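Local coordinates for endosialidase (Enterobacteria phage phi92, PDB 4HIZ), which cleaves polymers of sialic acid internally, hydrolysing both alpha-2,8 and alpha-2,9 linkages, as a phage endosialidase with a sialidase fold, at the interface of chains A and B. Coordinates in Å, arbitrary orientation; residue numbers count along the deposited sequence, not the author numbering. Chains: chain A/B, Endosialidase.

Contact 1: the interface of chains A and B. Residues chain A 127-129, 543; chain B 539, 541, 546.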
loop_
_atom_site.group_PDB
_atom_site.type_symbol
_atom_site.label_atom_id
_atom_site.label_comp_id
_atom_site.label_asym_id
_atom_site.label_seq_id
_atom_site.Cartn_x
_atom_site.Cartn_y
_atom_site.Cartn_z
ATOM N N SER A 127 9.140 -5.393 7.315
ATOM C CA SER A 127 8.197 -6.218 6.579
ATOM C C SER A 127 6.769 -6.133 7.122
ATOM O O SER A 127 6.511 -5.544 8.200
ATOM C CB SER A 127 8.625 -7.682 6.667
ATOM O OG SER A 127 8.545 -8.152 8.047
ATOM N N MET A 128 5.836 -6.750 6.389
ATOM C CA MET A 128 4.452 -6.837 6.856
ATOM C C MET A 128 4.434 -7.762 8.087
ATOM O O MET A 128 5.313 -8.622 8.233
ATOM C CB MET A 128 3.546 -7.411 5.768
ATOM C CG MET A 128 3.792 -8.891 5.483
ATOM S SD MET A 128 2.792 -9.585 4.155
ATOM C CE MET A 128 3.734 -9.014 2.722
ATOM N N PRO A 129 3.445 -7.586 8.967
ATOM C CA PRO A 129 3.376 -8.547 10.071
ATOM C C PRO A 129 3.133 -9.972 9.583
ATOM O O PRO A 129 2.365 -10.198 8.635
ATOM C CB PRO A 129 2.130 -8.100 10.872
ATOM C CG PRO A 129 1.932 -6.672 10.515
ATOM C CD PRO A 129 2.388 -6.568 9.042
ATOM N N THR A 543 2.669 -5.989 0.309
ATOM C CA THR A 543 1.402 -6.509 0.837
ATOM C C THR A 543 0.479 -7.014 -0.241
ATOM O O THR A 543 -0.098 -8.110 -0.107
ATOM C CB THR A 543 0.638 -5.490 1.721
ATOM O OG1 THR A 543 0.477 -4.268 0.989
ATOM C CG2 THR A 543 1.423 -5.250 3.006
ATOM N N THR B 539 5.791 -1.073 6.803
ATOM C CA THR B 539 4.952 -1.452 5.657
ATOM C C THR B 539 3.602 -0.737 5.813
ATOM O O THR B 539 2.898 -0.908 6.817
ATOM C CB THR B 539 4.753 -2.968 5.682
ATOM O OG1 THR B 539 6.016 -3.599 5.413
ATOM C CG2 THR B 539 3.748 -3.396 4.652
ATOM N N ASN B 541 -0.069 -0.116 6.023
ATOM C CA ASN B 541 -1.004 -1.228 6.157
ATOM C C ASN B 541 -2.333 -0.761 6.715
ATOM O O ASN B 541 -3.013 -1.489 7.472
ATOM C CB ASN B 541 -0.374 -2.274 7.074
ATOM C CG ASN B 541 -0.344 -3.646 6.462
ATOM O OD1 ASN B 541 -0.953 -3.913 5.440
ATOM N ND2 ASN B 541 0.344 -4.560 7.136
ATOM N N VAL B 546 -2.848 -5.978 5.600
ATOM C CA VAL B 546 -2.443 -7.348 5.246
ATOM C C VAL B 546 -1.469 -7.916 6.270
ATOM O O VAL B 546 -0.526 -7.252 6.703
ATOM C CB VAL B 546 -1.765 -7.347 3.869
ATOM C CG1 VAL B 546 -1.012 -8.695 3.617
ATOM C CG2 VAL B 546 -2.829 -7.087 2.807
HETATM O O HOH W 1 5.702 -3.030 9.087
#
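A:Thr543 pushes its methyl CG2 against the methyl CG2 of B:Thr539 at 3.4 Å, a tight pair in which the two threonine side chains run antiparallel alongside one another. Beside it, CB of A:Thr543 rests on CB of B:Val546 at 3.7 Å. In this subunit contact of the deposited trimer, A:Thr543 and the 127-129 loop of the chain A catalytic propeller face B:Thr539, B:Asn541 and the start of strand 546-548. Chi1 of 70° sets A:Met128 CG between backbone N and carbonyl carbon, and the extended chi2 (-177°) carries SD to 3.9 Å from B:Val546 CG1. Further out, the amide of B:Asn541 lies between A:Thr543 CG2, near OD1, and the ring of A:Pro129, whose CD is 3.4 Å from ND2. Two bonds within chain B fix the rotation of this amide. The backbone N of B:Val546 donates almost straight to B:Asn541 OD1 from above the carbonyl plane (2.8 Å), and B:Asn541 ND2 donates to B:Val546 O in that carbonyl's plane, on a lone pair (2.9 Å). At the polar rim, B:Thr539 OG1 lies over the peptide joining A:Ser127 and A:Met128. A water links the chains there, 3.0 Å from B:Thr539 N and 2.8 Å from A:Ser127 O.

Contact 2: the interface of chains A and B. Residues chain A 616, 622-624; chain B 631-632, 638.
With chi1 at 63°, B:Ser632 swings its hydroxyl OG to the side of its own backbone N, between that N and the carbonyl carbon, so that OG reaches the oxygen the N-H already addresses, the backbone carbonyl of A:Asp623. The N donates to A:Asp623 O at 2.8 Å, and OG adds a second bond to A:Asp623 O at 3.1 Å. Both donors stand above the carbonyl plane, on one face of it, so B:Ser632 grips the oxygen from a single side and neither bond follows a lone pair. The side chain of A:Asp623 reaches the same hydroxyl: chi1 of -131° and a nearly flat chi2 lay carboxylate OD1 3.2 Å from B:Ser632 OG, a weak bond that supplements the carbonyl. Between these polar groups the serine CB leans on the A:Asp623 backbone, while the carbonyl O of A:Thr622 approaches CB from one residue earlier in the loop. On the other flank the two loops meet backbone to backbone: A:Gly624 and B:Gly631 form an antiparallel bridge, their CA atoms 3.8 Å apart, with no side chain on either to hold the chains off. A:Gly616 CA lies beside the same B:Gly631 CA at 3.9 Å. The junction is therefore a backbone seam between loops of two subunits, in which B:Ser632 supplies the hydrogen bonds described. The amide of B:Asn638 turns its OD1 towards A:Gly624, 3.4 Å from the backbone N of that glycine.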
loop_
_atom_site.group_PDB
_atom_site.type_symbol
_atom_site.label_atom_id
_atom_site.label_comp_id
_atom_site.label_asym_id
_atom_site.label_seq_id
_atom_site.Cartn_x
_atom_site.Cartn_y
_atom_site.Cartn_z
ATOM N N GLY A 616 -24.365 -19.650 -21.840
ATOM C CA GLY A 616 -23.601 -18.791 -22.742
ATOM C C GLY A 616 -23.235 -17.470 -22.068
ATOM O O GLY A 616 -23.436 -17.281 -20.865
ATOM N N THR A 622 -30.617 -16.992 -27.349
ATOM C CA THR A 622 -29.812 -17.055 -28.566
ATOM C C THR A 622 -28.321 -17.299 -28.253
ATOM O O THR A 622 -27.537 -17.659 -29.145
ATOM C CB THR A 622 -29.944 -15.780 -29.371
ATOM O OG1 THR A 622 -29.749 -14.684 -28.486
ATOM C CG2 THR A 622 -31.356 -15.693 -29.977
ATOM N N ASP A 623 -27.933 -17.155 -26.992
ATOM C CA ASP A 623 -26.530 -17.332 -26.610
ATOM C C ASP A 623 -26.289 -18.575 -25.774
ATOM O O ASP A 623 -25.137 -18.956 -25.569
ATOM C CB ASP A 623 -26.043 -16.142 -25.795
ATOM C CG ASP A 623 -24.739 -15.602 -26.283
ATOM O OD1 ASP A 623 -24.161 -16.184 -27.234
ATOM O OD2 ASP A 623 -24.285 -14.593 -25.693
ATOM N N GLY A 624 -27.357 -19.188 -25.265
ATOM C CA GLY A 624 -27.180 -20.363 -24.416
ATOM C C GLY A 624 -28.464 -20.731 -23.693
ATOM O O GLY A 624 -29.427 -19.961 -23.639
ATOM N N GLY B 631 -23.821 -23.583 -23.677
ATOM C CA GLY B 631 -23.908 -22.336 -24.428
ATOM C C GLY B 631 -24.079 -22.550 -25.926
ATOM O O GLY B 631 -24.077 -23.702 -26.412
ATOM N N SER B 632 -24.270 -21.443 -26.646
ATOM C CA SER B 632 -24.521 -21.530 -28.084
ATOM C C SER B 632 -23.307 -21.986 -28.866
ATOM O O SER B 632 -23.447 -22.391 -30.011
ATOM C CB SER B 632 -25.039 -20.187 -28.636
ATOM O OG SER B 632 -24.048 -19.183 -28.474
ATOM N N ASN B 638 -26.978 -25.033 -26.533
ATOM C CA ASN B 638 -28.181 -24.629 -25.788
ATOM C C ASN B 638 -28.992 -25.778 -25.182
ATOM O O ASN B 638 -30.169 -25.611 -24.841
ATOM C CB ASN B 638 -29.077 -23.775 -26.698
ATOM C CG ASN B 638 -28.304 -22.703 -27.411
ATOM O OD1 ASN B 638 -27.340 -22.161 -26.864
ATOM N ND2 ASN B 638 -28.668 -22.440 -28.692
#

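Contact 3: the interface of chains A and B. Residues chain A 81, 507-508, 564; chain B 556-558, 578.
A water is shared by three backbone groups of the two chains: B:Ala558 O lies 2.7 Å from it, B:Val556 O 2.9 Å and A:Asn564 N 3.0 Å. It thereby ties the end of B:Val556's strand to chain A. Next to this link, A:Asn564 lays CB and its amide along the backbone of B:Ala558, while the methyl CB of B:Ala558 meets CB of A:Tyr508 at 3.5 Å. The aromatic half centres on A:Trp507. A:Phe81 CE1 sits over the middle of one indole face, and the pyrrole edge has B:Ser557 O in its plane, although NE1 makes no hydrogen bond to it. The indole presents its benzo edge to the imidazole face of B:His578 at a steep tilt, not as a parallel stack, with CH2 3.6 Å above the plane towards the rim. Chi1 of -179° carries the imidazole away from its backbone N to this spot, its CE1 3.8 Å from A:Phe81 CE1. B:Ser557 meets the phenyl rim, its hydroxyl OG in plane at the edge, 3.5 Å from CZ. In the fold, propeller loops of chain A (A:Phe81 of the calcium site, A:Trp507, A:Tyr508) and A:Asn564, between strands 560-563 and 565-568, meet the turn after strand 554-556 and the loop at B:His578.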
loop_
_atom_site.group_PDB
_atom_site.type_symbol
_atom_site.label_atom_id
_atom_site.label_comp_id
_atom_site.label_asym_id
_atom_site.label_seq_id
_atom_site.Cartn_x
_atom_site.Cartn_y
_atom_site.Cartn_z
ATOM N N PHE A 81 -4.525 -2.724 13.642
ATOM C CA PHE A 81 -4.581 -3.534 14.862
ATOM C C PHE A 81 -3.921 -2.801 16.007
ATOM O O PHE A 81 -3.174 -1.814 15.817
ATOM C CB PHE A 81 -3.870 -4.887 14.651
ATOM C CG PHE A 81 -4.674 -5.851 13.819
ATOM C CD1 PHE A 81 -5.633 -6.675 14.395
ATOM C CD2 PHE A 81 -4.495 -5.920 12.445
ATOM C CE1 PHE A 81 -6.386 -7.595 13.609
ATOM C CE2 PHE A 81 -5.231 -6.815 11.653
ATOM C CZ PHE A 81 -6.182 -7.659 12.235
ATOM N N TRP A 507 -10.834 -3.182 14.386
ATOM C CA TRP A 507 -9.666 -2.502 13.840
ATOM C C TRP A 507 -9.987 -1.826 12.513
ATOM O O TRP A 507 -9.362 -0.836 12.184
ATOM C CB TRP A 507 -8.480 -3.497 13.685
ATOM C CG TRP A 507 -8.906 -4.821 13.130
ATOM C CD1 TRP A 507 -9.057 -5.171 11.813
ATOM C CD2 TRP A 507 -9.260 -5.979 13.893
ATOM N NE1 TRP A 507 -9.483 -6.494 11.711
ATOM C CE2 TRP A 507 -9.623 -6.995 12.980
ATOM C CE3 TRP A 507 -9.329 -6.243 15.268
ATOM C CZ2 TRP A 507 -10.020 -8.268 13.387
ATOM C CZ3 TRP A 507 -9.715 -7.513 15.679
ATOM C CH2 TRP A 507 -10.059 -8.513 14.745
ATOM N N TYR A 508 -10.966 -2.346 11.783
ATOM C CA TYR A 508 -11.208 -1.840 10.442
ATOM C C TYR A 508 -12.159 -0.669 10.415
ATOM O O TYR A 508 -12.425 -0.116 9.343
ATOM C CB TYR A 508 -11.705 -2.969 9.537
ATOM C CG TYR A 508 -12.915 -3.741 10.086
ATOM C CD1 TYR A 508 -14.210 -3.239 9.973
ATOM C CD2 TYR A 508 -12.762 -5.014 10.613
ATOM C CE1 TYR A 508 -15.308 -3.974 10.431
ATOM C CE2 TYR A 508 -13.852 -5.746 11.069
ATOM C CZ TYR A 508 -15.123 -5.222 10.958
ATOM O OH TYR A 508 -16.217 -5.939 11.388
ATOM N N ASN A 564 -12.973 -10.532 5.620
ATOM C CA ASN A 564 -14.215 -9.793 5.844
ATOM C C ASN A 564 -15.073 -9.723 4.581
ATOM O O ASN A 564 -14.644 -10.174 3.501
ATOM C CB ASN A 564 -13.926 -8.375 6.337
ATOM C CG ASN A 564 -13.283 -8.364 7.696
ATOM O OD1 ASN A 564 -13.982 -8.397 8.746
ATOM N ND2 ASN A 564 -11.995 -8.330 7.711
ATOM N N VAL B 556 -6.331 -10.145 4.310
ATOM C CA VAL B 556 -6.768 -8.741 4.378
ATOM C C VAL B 556 -7.800 -8.623 5.488
ATOM O O VAL B 556 -8.798 -9.360 5.490
ATOM C CB VAL B 556 -7.418 -8.297 3.053
ATOM C CG1 VAL B 556 -7.966 -6.823 3.160
ATOM C CG2 VAL B 556 -6.385 -8.406 1.880
ATOM N N SER B 557 -7.549 -7.695 6.414
ATOM C CA SER B 557 -8.331 -7.627 7.667
ATOM C C SER B 557 -9.267 -6.431 7.710
ATOM O O SER B 557 -9.375 -5.750 8.740
ATOM C CB SER B 557 -7.364 -7.588 8.866
ATOM O OG SER B 557 -6.645 -8.831 8.941
ATOM N N ALA B 558 -9.953 -6.159 6.602
ATOM C CA ALA B 558 -11.035 -5.142 6.601
ATOM C C ALA B 558 -12.035 -5.497 5.509
ATOM O O ALA B 558 -11.655 -6.064 4.497
ATOM C CB ALA B 558 -10.468 -3.734 6.310
ATOM N N HIS B 578 -12.026 -13.867 11.192
ATOM C CA HIS B 578 -10.736 -13.679 11.896
ATOM C C HIS B 578 -10.548 -14.632 13.077
ATOM O O HIS B 578 -9.491 -15.250 13.221
ATOM C CB HIS B 578 -10.627 -12.223 12.410
ATOM C CG HIS B 578 -9.332 -11.919 13.119
ATOM N ND1 HIS B 578 -8.201 -11.483 12.457
ATOM C CD2 HIS B 578 -9.012 -11.946 14.436
ATOM C CE1 HIS B 578 -7.233 -11.269 13.334
ATOM N NE2 HIS B 578 -7.707 -11.534 14.550
HETATM O O HOH W 2 -11.161 -8.718 3.983
#

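Contact 1 and contact 3 are neighbours, their C-alpha centres about 13 Å apart, whereas contact 2 lies about 45 Å from contact 1 and 41 Å from contact 3. No residue is shared, but contacts 1 and 3 both draw on chain B's 539-558 stretch, contact 3 adding B:His578, set against chain A loops from the propeller part and from beyond residue 540. Contact 2 joins segments 616-624 of chain A and 631-638 of chain B, much nearer the C-terminus. The chains thus meet at widely separated levels, consistent with the deposited trimer being held both beside the propellers and along the C-terminal part.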